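Local coordinates for protein Abbfa_003403 (PDB 4ZXH) that is a four-domain nonribosomal peptide synthetase with condensation, adenylation, peptidyl carrier and thioesterase domains, and probably assembles a peptide on its phosphopantetheine arm and releases it, at residues 210-215 / 933-938; 216-221 / 854-859; 928-933 / 1031-1036. All blocks are in the same frame, centred on the assembly; numbering follows the deposited sequence.

Contact 1 of 3, residues 210-215 / 933-938; sequences PHVHSI and PAYMVP
His211 and Tyr935 mark the nearest approach of the two backbones, 8.2 Å from CA to CA, so an irregular loop and the short 3-10 turn 934-936 meet through side chains alone. Tyr935 spans most of the gap. Its CG stands between the backbone N and the carbonyl carbon (chi1 65°), which raises the ring off the turn and presents one face to Val212. Methyl CG1 of Val212 sits over the middle of that face, 4.0 Å from the Tyr935 ring centroid and nearly on the normal: a CH-pi contact well served by a compact, branched side chain. Nearer the root of the tyrosine, the imidazole of His211 leans in at a slant. Its CD2 is 3.8 Å from Tyr935 CB, and the two ring planes are inclined at 63° in an oblique pair.

The polar ends look elsewhere. Tyr935 OH is hydrogen-bonded to Arg221 NE, while OD2 of Asp347 takes both His211 NE2 and the backbone N of Tyr935. A steeply inclined Phe876 ring also meets the tyrosine. The junction thus joins a condensation-domain loop to the C-terminal part of the adenylation domain. Its chemistry is apolar across the gap, with one carboxylate serving both sides; that carboxylate ties the imidazole to the turn and may favour a charged His211.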
loop_
_atom_site.group_PDB
_atom_site.type_symbol
_atom_site.label_atom_id
_atom_site.label_comp_id
_atom_site.label_asym_id
_atom_site.label_seq_id
_atom_site.Cartn_x
_atom_site.Cartn_y
_atom_site.Cartn_z
ATOM N N PRO A 210 10.459 -10.113 8.054
ATOM C CA PRO A 210 9.172 -9.576 7.613
ATOM C C PRO A 210 9.340 -8.635 6.408
ATOM O O PRO A 210 10.377 -8.010 6.192
ATOM C CB PRO A 210 8.671 -8.816 8.839
ATOM C CG PRO A 210 9.904 -8.348 9.475
ATOM C CD PRO A 210 10.941 -9.440 9.268
ATOM N N HIS A 211 8.289 -8.564 5.619
ATOM C CA HIS A 211 8.215 -7.686 4.478
ATOM C C HIS A 211 8.330 -6.231 4.908
ATOM O O HIS A 211 9.010 -5.440 4.252
ATOM C CB HIS A 211 6.900 -7.948 3.750
ATOM C CG HIS A 211 6.650 -7.050 2.588
ATOM N ND1 HIS A 211 7.128 -7.323 1.323
ATOM C CD2 HIS A 211 5.947 -5.894 2.490
ATOM C CE1 HIS A 211 6.730 -6.370 0.496
ATOM N NE2 HIS A 211 6.015 -5.490 1.180
ATOM N N VAL A 212 7.677 -5.886 6.016
ATOM C CA VAL A 212 7.686 -4.518 6.536
ATOM C C VAL A 212 7.569 -4.552 8.064
ATOM O O VAL A 212 7.007 -5.495 8.638
ATOM C CB VAL A 212 6.543 -3.664 5.911
ATOM C CG1 VAL A 212 5.179 -4.275 6.176
ATOM C CG2 VAL A 212 6.569 -2.264 6.431
ATOM N N HIS A 213 8.129 -3.543 8.727
ATOM C CA HIS A 213 8.057 -3.441 10.180
ATOM C C HIS A 213 6.636 -3.144 10.609
ATOM O O HIS A 213 5.797 -2.804 9.789
ATOM C CB HIS A 213 8.972 -2.344 10.692
ATOM C CG HIS A 213 8.549 -0.977 10.255
ATOM N ND1 HIS A 213 7.510 -0.292 10.851
ATOM C CD2 HIS A 213 9.004 -0.181 9.260
ATOM C CE1 HIS A 213 7.357 0.875 10.252
ATOM N NE2 HIS A 213 8.248 0.965 9.281
ATOM N N SER A 214 6.375 -3.219 11.905
ATOM C CA SER A 214 5.017 -3.033 12.390
ATOM C C SER A 214 4.977 -1.934 13.427
ATOM O O SER A 214 4.276 -2.037 14.431
ATOM C CB SER A 214 4.466 -4.332 12.972
ATOM O OG SER A 214 4.732 -5.430 12.110
ATOM N N ILE A 215 5.751 -0.885 13.188
ATOM C CA ILE A 215 5.661 0.299 14.016
ATOM C C ILE A 215 4.417 1.090 13.638
ATOM O O ILE A 215 4.194 1.377 12.462
ATOM C CB ILE A 215 6.903 1.175 13.868
ATOM C CG1 ILE A 215 8.125 0.420 14.388
ATOM C CG2 ILE A 215 6.738 2.478 14.643
ATOM C CD1 ILE A 215 9.433 1.094 14.068
ATOM N N PRO A 933 -0.157 0.472 -0.833
ATOM C CA PRO A 933 1.091 -0.298 -0.813
ATOM C C PRO A 933 0.770 -1.710 -1.232
ATOM O O PRO A 933 -0.347 -2.164 -0.973
ATOM C CB PRO A 933 1.541 -0.245 0.648
ATOM C CG PRO A 933 0.877 0.950 1.192
ATOM C CD PRO A 933 -0.426 1.130 0.452
ATOM N N ALA A 934 1.719 -2.390 -1.857
ATOM C CA ALA A 934 1.479 -3.715 -2.397
ATOM C C ALA A 934 1.000 -4.691 -1.330
ATOM O O ALA A 934 0.150 -5.538 -1.599
ATOM C CB ALA A 934 2.718 -4.236 -3.059
ATOM N N TYR A 935 1.528 -4.578 -0.118
ATOM C CA TYR A 935 1.160 -5.539 0.911
ATOM C C TYR A 935 -0.262 -5.320 1.415
ATOM O O TYR A 935 -0.803 -6.171 2.106
ATOM C CB TYR A 935 2.155 -5.509 2.085
ATOM C CG TYR A 935 2.224 -4.229 2.889
ATOM C CD1 TYR A 935 3.147 -3.228 2.574
ATOM C CD2 TYR A 935 1.398 -4.033 3.996
ATOM C CE1 TYR A 935 3.230 -2.057 3.325
ATOM C CE2 TYR A 935 1.474 -2.865 4.749
ATOM C CZ TYR A 935 2.392 -1.882 4.409
ATOM O OH TYR A 935 2.455 -0.725 5.156
ATOM N N MET A 936 -0.883 -4.203 1.047
ATOM C CA MET A 936 -2.259 -3.952 1.463
ATOM C C MET A 936 -3.305 -4.223 0.358
ATOM O O MET A 936 -4.486 -3.895 0.512
ATOM C CB MET A 936 -2.371 -2.518 1.985
ATOM C CG MET A 936 -1.587 -2.343 3.274
ATOM S SD MET A 936 -1.461 -0.676 3.930
ATOM C CE MET A 936 -3.143 -0.415 4.490
ATOM N N VAL A 937 -2.874 -4.827 -0.747
ATOM C CA VAL A 937 -3.789 -5.140 -1.840
ATOM C C VAL A 937 -4.389 -6.528 -1.685
ATOM O O VAL A 937 -3.652 -7.515 -1.702
ATOM C CB VAL A 937 -3.097 -5.083 -3.197
ATOM C CG1 VAL A 937 -4.071 -5.543 -4.293
ATOM C CG2 VAL A 937 -2.572 -3.691 -3.458
ATOM N N PRO A 938 -5.726 -6.607 -1.539
ATOM C CA PRO A 938 -6.433 -7.867 -1.264
ATOM C C PRO A 938 -6.180 -8.933 -2.311
ATOM O O PRO A 938 -5.996 -8.617 -3.485
ATOM C CB PRO A 938 -7.905 -7.449 -1.258
ATOM C CG PRO A 938 -7.872 -6.044 -0.810
ATOM C CD PRO A 938 -6.641 -5.458 -1.470
#

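Contact 2 of 3, residues 216-221 / 854-859; sequences PLDYPR and CLRTDG
Arg856 reaches out to Leu217 and Asp218 across a gap in which the closest backbones, at Asp218 and Arg856, stay 8.5 Å apart from CA to CA. A long, flexible chain with several donors is what such a distance calls for. The close part of the contact is its guanidinium end. NH1 gives a hydrogen bond to Leu217 O at 3.2 Å, bent to 143° at the hydrogen, and it approaches from above the carbonyl plane. The bend at chi2 (-55°) turns the chain so that its end comes near the loop, and the sulfur of Cys854 lies 3.7 Å above one face of the guanidinium plane, toward its rim. Behind, Arg856 NE is hydrogen-bonded to Thr862 OG1 of the neighbouring strand, which helps set the group's rotation.

Asp218 adds charge more than direction. Its OD1 is 3.6 Å from Arg856 NH1, a long salt bridge in which the oxygen lies well out of the guanidinium plane, so only the charges attract. The other oxygen, OD2, has firmer partners in Ser430 OG and Ser427 N, so the carboxylate is tied chiefly to the start of helix 428-447. Around this polar centre the contact is loose: CB of Pro216 comes only within 4.5 Å of Cys854 SG, and Thr857 packs on Gln429, Ser430 and Asn433. Farther out, Asp858 is exposed and poorly ordered.

Residues 856-859 form the tight turn, closed by Gly859 N to Arg856 O and helped by a glycine that tolerates positive phi, between strands 846-855 and 861-863. This is a beta hairpin of the adenylation domain's antiparallel sheet, resting its tip on the condensation domain.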
loop_
_atom_site.group_PDB
_atom_site.type_symbol
_atom_site.label_atom_id
_atom_site.label_comp_id
_atom_site.label_asym_id
_atom_site.label_seq_id
_atom_site.Cartn_x
_atom_site.Cartn_y
_atom_site.Cartn_z
ATOM N N PRO A 216 3.587 1.436 14.631
ATOM C CA PRO A 216 2.379 2.223 14.342
ATOM C C PRO A 216 2.706 3.560 13.672
ATOM O O PRO A 216 3.553 4.321 14.165
ATOM C CB PRO A 216 1.760 2.443 15.725
ATOM C CG PRO A 216 2.339 1.360 16.569
ATOM C CD PRO A 216 3.730 1.147 16.065
ATOM N N LEU A 217 2.047 3.830 12.548
ATOM C CA LEU A 217 2.259 5.067 11.822
ATOM C C LEU A 217 1.222 6.093 12.240
ATOM O O LEU A 217 0.165 5.742 12.761
ATOM C CB LEU A 217 2.193 4.841 10.319
ATOM C CG LEU A 217 3.013 3.689 9.757
ATOM C CD1 LEU A 217 2.906 3.675 8.233
ATOM C CD2 LEU A 217 4.460 3.774 10.222
ATOM N N ASP A 218 1.542 7.363 12.017
ATOM C CA ASP A 218 0.608 8.441 12.279
ATOM C C ASP A 218 -0.267 8.712 11.068
ATOM O O ASP A 218 -1.358 9.259 11.188
ATOM C CB ASP A 218 1.362 9.700 12.682
ATOM C CG ASP A 218 1.955 9.595 14.071
ATOM O OD1 ASP A 218 1.221 9.218 15.012
ATOM O OD2 ASP A 218 3.161 9.872 14.220
ATOM N N TYR A 219 0.217 8.314 9.901
ATOM C CA TYR A 219 -0.493 8.528 8.649
ATOM C C TYR A 219 -0.459 7.245 7.842
ATOM O O TYR A 219 0.425 6.418 8.042
ATOM C CB TYR A 219 0.138 9.685 7.865
ATOM C CG TYR A 219 0.436 10.886 8.729
ATOM C CD1 TYR A 219 -0.599 11.607 9.322
ATOM C CD2 TYR A 219 1.747 11.301 8.966
ATOM C CE1 TYR A 219 -0.338 12.707 10.134
ATOM C CE2 TYR A 219 2.009 12.403 9.780
ATOM C CZ TYR A 219 0.957 13.097 10.361
ATOM O OH TYR A 219 1.190 14.188 11.174
ATOM N N PRO A 220 -1.428 7.061 6.936
ATOM C CA PRO A 220 -1.398 5.890 6.051
ATOM C C PRO A 220 -0.239 5.936 5.045
ATOM O O PRO A 220 0.037 6.975 4.430
ATOM C CB PRO A 220 -2.751 5.962 5.334
ATOM C CG PRO A 220 -3.150 7.396 5.416
ATOM C CD PRO A 220 -2.641 7.870 6.739
ATOM N N ARG A 221 0.439 4.808 4.884
ATOM C CA ARG A 221 1.579 4.735 3.986
ATOM C C ARG A 221 1.157 4.948 2.520
ATOM O O ARG A 221 0.251 4.273 2.014
ATOM C CB ARG A 221 2.288 3.387 4.154
ATOM C CG ARG A 221 3.628 3.333 3.484
ATOM C CD ARG A 221 4.182 1.921 3.456
ATOM N NE ARG A 221 4.413 1.419 4.799
ATOM C CZ ARG A 221 5.529 1.634 5.487
ATOM N NH1 ARG A 221 5.645 1.141 6.707
ATOM N NH2 ARG A 221 6.517 2.349 4.955
ATOM N N CYS A 854 -4.623 2.669 20.630
ATOM C CA CYS A 854 -3.290 3.258 20.582
ATOM C C CYS A 854 -3.232 4.557 21.390
ATOM O O CYS A 854 -4.066 5.451 21.228
ATOM C CB CYS A 854 -2.843 3.513 19.133
ATOM S SG CYS A 854 -1.038 3.934 18.971
ATOM N N LEU A 855 -2.249 4.642 22.281
ATOM C CA LEU A 855 -1.996 5.870 23.013
ATOM C C LEU A 855 -1.134 6.748 22.130
ATOM O O LEU A 855 0.074 6.540 22.023
ATOM C CB LEU A 855 -1.309 5.588 24.349
ATOM C CG LEU A 855 -0.876 6.778 25.206
ATOM C CD1 LEU A 855 -2.085 7.531 25.749
ATOM C CD2 LEU A 855 0.034 6.307 26.330
ATOM N N ARG A 856 -1.761 7.713 21.475
ATOM C CA ARG A 856 -1.038 8.591 20.573
ATOM C C ARG A 856 -0.128 9.526 21.362
ATOM O O ARG A 856 -0.370 9.806 22.543
ATOM C CB ARG A 856 -2.015 9.385 19.704
ATOM C CG ARG A 856 -2.840 8.500 18.788
ATOM C CD ARG A 856 -1.931 7.632 17.936
ATOM N NE ARG A 856 -2.629 6.896 16.881
ATOM C CZ ARG A 856 -2.001 6.244 15.906
ATOM N NH1 ARG A 856 -0.673 6.245 15.859
ATOM N NH2 ARG A 856 -2.688 5.605 14.975
ATOM N N THR A 857 0.928 9.989 20.701
ATOM C CA THR A 857 1.838 10.981 21.262
ATOM C C THR A 857 1.055 12.259 21.559
ATOM O O THR A 857 1.370 13.014 22.474
ATOM C CB THR A 857 3.013 11.256 20.292
ATOM O OG1 THR A 857 2.514 11.769 19.045
ATOM C CG2 THR A 857 3.791 9.965 20.024
ATOM N N ASP A 858 0.013 12.462 20.768
ATOM C CA ASP A 858 -0.927 13.556 20.924
ATOM C C ASP A 858 -1.573 13.591 22.318
ATOM O O ASP A 858 -1.761 14.660 22.898
ATOM C CB ASP A 858 -2.008 13.430 19.842
ATOM C CG ASP A 858 -2.657 14.744 19.512
ATOM O OD1 ASP A 858 -2.518 15.693 20.309
ATOM O OD2 ASP A 858 -3.306 14.829 18.449
ATOM N N GLY A 859 -1.903 12.412 22.845
ATOM C CA GLY A 859 -2.715 12.294 24.046
ATOM C C GLY A 859 -4.103 11.776 23.695
ATOM O O GLY A 859 -4.946 11.559 24.567
#

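Contact 3 of 3, residues 928-933 / 1031-1036; sequences LQIHLP and LAQYST
A sparse surface contact between two helix ends, Gln1033 against Gln929 and Ile930, joins the carrier domain to the C-terminal part of the adenylation domain. Gln1033 does most of the work. With CG anti to the backbone N (chi1 167°) and a bend at the next bond, its amide reaches across to the last part of helix 921-931. There NE2 donates to Gln929 O at 3.2 Å, with an N-H...O angle of 143° and the donor tilted from the carbonyl plane. The position suits this acceptor: the residue four places on is Pro933, which has no N-H to offer in the helical manner. Glutamine, long and uncharged, supplies one instead.

Helix 1028-1033 is the short third helix of the four-helix bundle typical of peptidyl carrier domains, and the side chain of Gln1033 lies about 12 Å from the bound phosphopantetheine. Leu1031 packs inward on helix 1008-1022, whereas Gln1033 reaches out to the neighbouring domain. Thr1036 then N-caps helix 1037-1046 through Arg1039 N.

Beside the hydrogen bond the packing is thin. Ile930 CG2 lies 3.9 Å from Gln1033 OE1, the two side chains crossing at a slant, and 4.4 Å from the OH of Tyr1034, whose side chain also touches Arg1039 and Ile1043.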
loop_
_atom_site.group_PDB
_atom_site.type_symbol
_atom_site.label_atom_id
_atom_site.label_comp_id
_atom_site.label_asym_id
_atom_site.label_seq_id
_atom_site.Cartn_x
_atom_site.Cartn_y
_atom_site.Cartn_z
ATOM N N LEU A 928 -6.869 -0.400 -6.705
ATOM C CA LEU A 928 -6.185 -0.468 -5.424
ATOM C C LEU A 928 -4.669 -0.615 -5.612
ATOM O O LEU A 928 -3.886 -0.074 -4.831
ATOM C CB LEU A 928 -6.720 -1.619 -4.570
ATOM C CG LEU A 928 -8.209 -1.651 -4.220
ATOM C CD1 LEU A 928 -8.415 -2.660 -3.124
ATOM C CD2 LEU A 928 -8.732 -0.308 -3.795
ATOM N N GLN A 929 -4.250 -1.330 -6.647
ATOM C CA GLN A 929 -2.828 -1.498 -6.894
ATOM C C GLN A 929 -2.091 -0.167 -7.081
ATOM O O GLN A 929 -0.921 -0.053 -6.722
ATOM C CB GLN A 929 -2.613 -2.386 -8.107
ATOM C CG GLN A 929 -2.235 -3.822 -7.770
ATOM C CD GLN A 929 -2.433 -4.750 -8.952
ATOM O OE1 GLN A 929 -3.224 -4.461 -9.850
ATOM N NE2 GLN A 929 -1.707 -5.862 -8.966
ATOM N N ILE A 930 -2.776 0.844 -7.600
ATOM C CA ILE A 930 -2.123 2.116 -7.840
ATOM C C ILE A 930 -2.312 3.028 -6.610
ATOM O O ILE A 930 -1.598 4.037 -6.460
ATOM C CB ILE A 930 -2.655 2.811 -9.157
ATOM C CG1 ILE A 930 -3.988 3.521 -8.966
ATOM C CG2 ILE A 930 -2.790 1.791 -10.304
ATOM C CD1 ILE A 930 -3.827 5.016 -8.967
ATOM N N HIS A 931 -3.218 2.655 -5.703
ATOM C CA HIS A 931 -3.528 3.513 -4.536
ATOM C C HIS A 931 -3.074 2.979 -3.168
ATOM O O HIS A 931 -3.060 3.705 -2.170
ATOM C CB HIS A 931 -5.028 3.794 -4.479
ATOM C CG HIS A 931 -5.503 4.716 -5.556
ATOM N ND1 HIS A 931 -5.073 6.024 -5.660
ATOM C CD2 HIS A 931 -6.355 4.516 -6.589
ATOM C CE1 HIS A 931 -5.649 6.591 -6.705
ATOM N NE2 HIS A 931 -6.433 5.697 -7.286
ATOM N N LEU A 932 -2.697 1.710 -3.130
ATOM C CA LEU A 932 -2.267 1.078 -1.903
ATOM C C LEU A 932 -0.836 0.567 -1.986
ATOM O O LEU A 932 -0.343 0.270 -3.080
ATOM C CB LEU A 932 -3.213 -0.060 -1.576
ATOM C CG LEU A 932 -4.566 0.421 -1.066
ATOM C CD1 LEU A 932 -5.472 -0.756 -0.825
ATOM C CD2 LEU A 932 -4.362 1.193 0.226
ATOM N N PRO A 933 -0.157 0.472 -0.833
ATOM C CA PRO A 933 1.091 -0.298 -0.813
ATOM C C PRO A 933 0.770 -1.710 -1.232
ATOM O O PRO A 933 -0.347 -2.164 -0.973
ATOM C CB PRO A 933 1.541 -0.245 0.648
ATOM C CG PRO A 933 0.877 0.950 1.192
ATOM C CD PRO A 933 -0.426 1.130 0.452
ATOM N N LEU A 1031 7.280 0.680 -15.109
ATOM C CA LEU A 1031 7.409 -0.776 -15.057
ATOM C C LEU A 1031 7.170 -1.322 -13.651
ATOM O O LEU A 1031 6.644 -2.418 -13.471
ATOM C CB LEU A 1031 8.784 -1.218 -15.551
ATOM C CG LEU A 1031 9.058 -2.711 -15.408
ATOM C CD1 LEU A 1031 8.068 -3.494 -16.216
ATOM C CD2 LEU A 1031 10.466 -3.017 -15.860
ATOM N N ALA A 1032 7.563 -0.560 -12.645
ATOM C CA ALA A 1032 7.410 -1.020 -11.267
ATOM C C ALA A 1032 5.977 -1.113 -10.868
ATOM O O ALA A 1032 5.574 -1.901 -10.014
ATOM C CB ALA A 1032 8.138 -0.107 -10.343
ATOM N N GLN A 1033 5.177 -0.363 -11.574
ATOM C CA GLN A 1033 3.839 -0.223 -11.131
ATOM C C GLN A 1033 2.855 -0.888 -12.094
ATOM O O GLN A 1033 1.801 -1.403 -11.696
ATOM C CB GLN A 1033 3.663 1.259 -10.916
ATOM C CG GLN A 1033 2.280 1.895 -10.716
ATOM C CD GLN A 1033 1.394 1.122 -9.685
ATOM O OE1 GLN A 1033 0.777 0.212 -10.122
ATOM N NE2 GLN A 1033 1.567 1.312 -8.301
ATOM N N TYR A 1034 3.284 -0.984 -13.346
ATOM C CA TYR A 1034 2.653 -1.845 -14.325
ATOM C C TYR A 1034 3.583 -3.007 -14.725
ATOM O O TYR A 1034 4.144 -3.007 -15.811
ATOM C CB TYR A 1034 2.234 -1.024 -15.556
ATOM C CG TYR A 1034 1.359 0.139 -15.171
ATOM C CD1 TYR A 1034 -0.005 -0.025 -14.937
ATOM C CD2 TYR A 1034 1.906 1.396 -14.989
ATOM C CE1 TYR A 1034 -0.802 1.047 -14.560
ATOM C CE2 TYR A 1034 1.119 2.470 -14.607
ATOM C CZ TYR A 1034 -0.240 2.284 -14.393
ATOM O OH TYR A 1034 -1.055 3.322 -14.002
ATOM N N SER A 1035 3.686 -4.034 -13.884
ATOM C CA SER A 1035 4.726 -5.060 -14.061
ATOM C C SER A 1035 4.307 -6.419 -14.672
ATOM O O SER A 1035 5.116 -7.350 -14.766
ATOM C CB SER A 1035 5.394 -5.304 -12.707
ATOM O OG SER A 1035 4.412 -5.485 -11.712
ATOM N N THR A 1036 3.059 -6.533 -15.094
ATOM C CA THR A 1036 2.661 -7.648 -15.946
ATOM C C THR A 1036 2.545 -7.161 -17.371
ATOM O O THR A 1036 2.424 -5.959 -17.599
ATOM C CB THR A 1036 1.328 -8.245 -15.542
ATOM O OG1 THR A 1036 0.293 -7.295 -15.836
ATOM C CG2 THR A 1036 1.328 -8.635 -14.055
#

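Overall arrangement
Contact 1 is partly buried, whereas contacts 2 and 3 lie at the surface. One condensation-domain loop supplies the first segments of contacts 1 and 2, and meets two different parts of the adenylation domain. Arg221, in the contact 2 segment, couples these neighbours, packing NH1 on CG2 of Val212 at 3.5 Å. Contacts 1 and 3 instead share Pro933, so the end of helix 921-931 and the turn after it face the carrier and condensation domains in succession. Chemistry follows place: aromatic and apolar groups meet in contact 1, while long side chains, arginine in contact 2 and glutamine in contact 3, reach main-chain carbonyls across looser gaps.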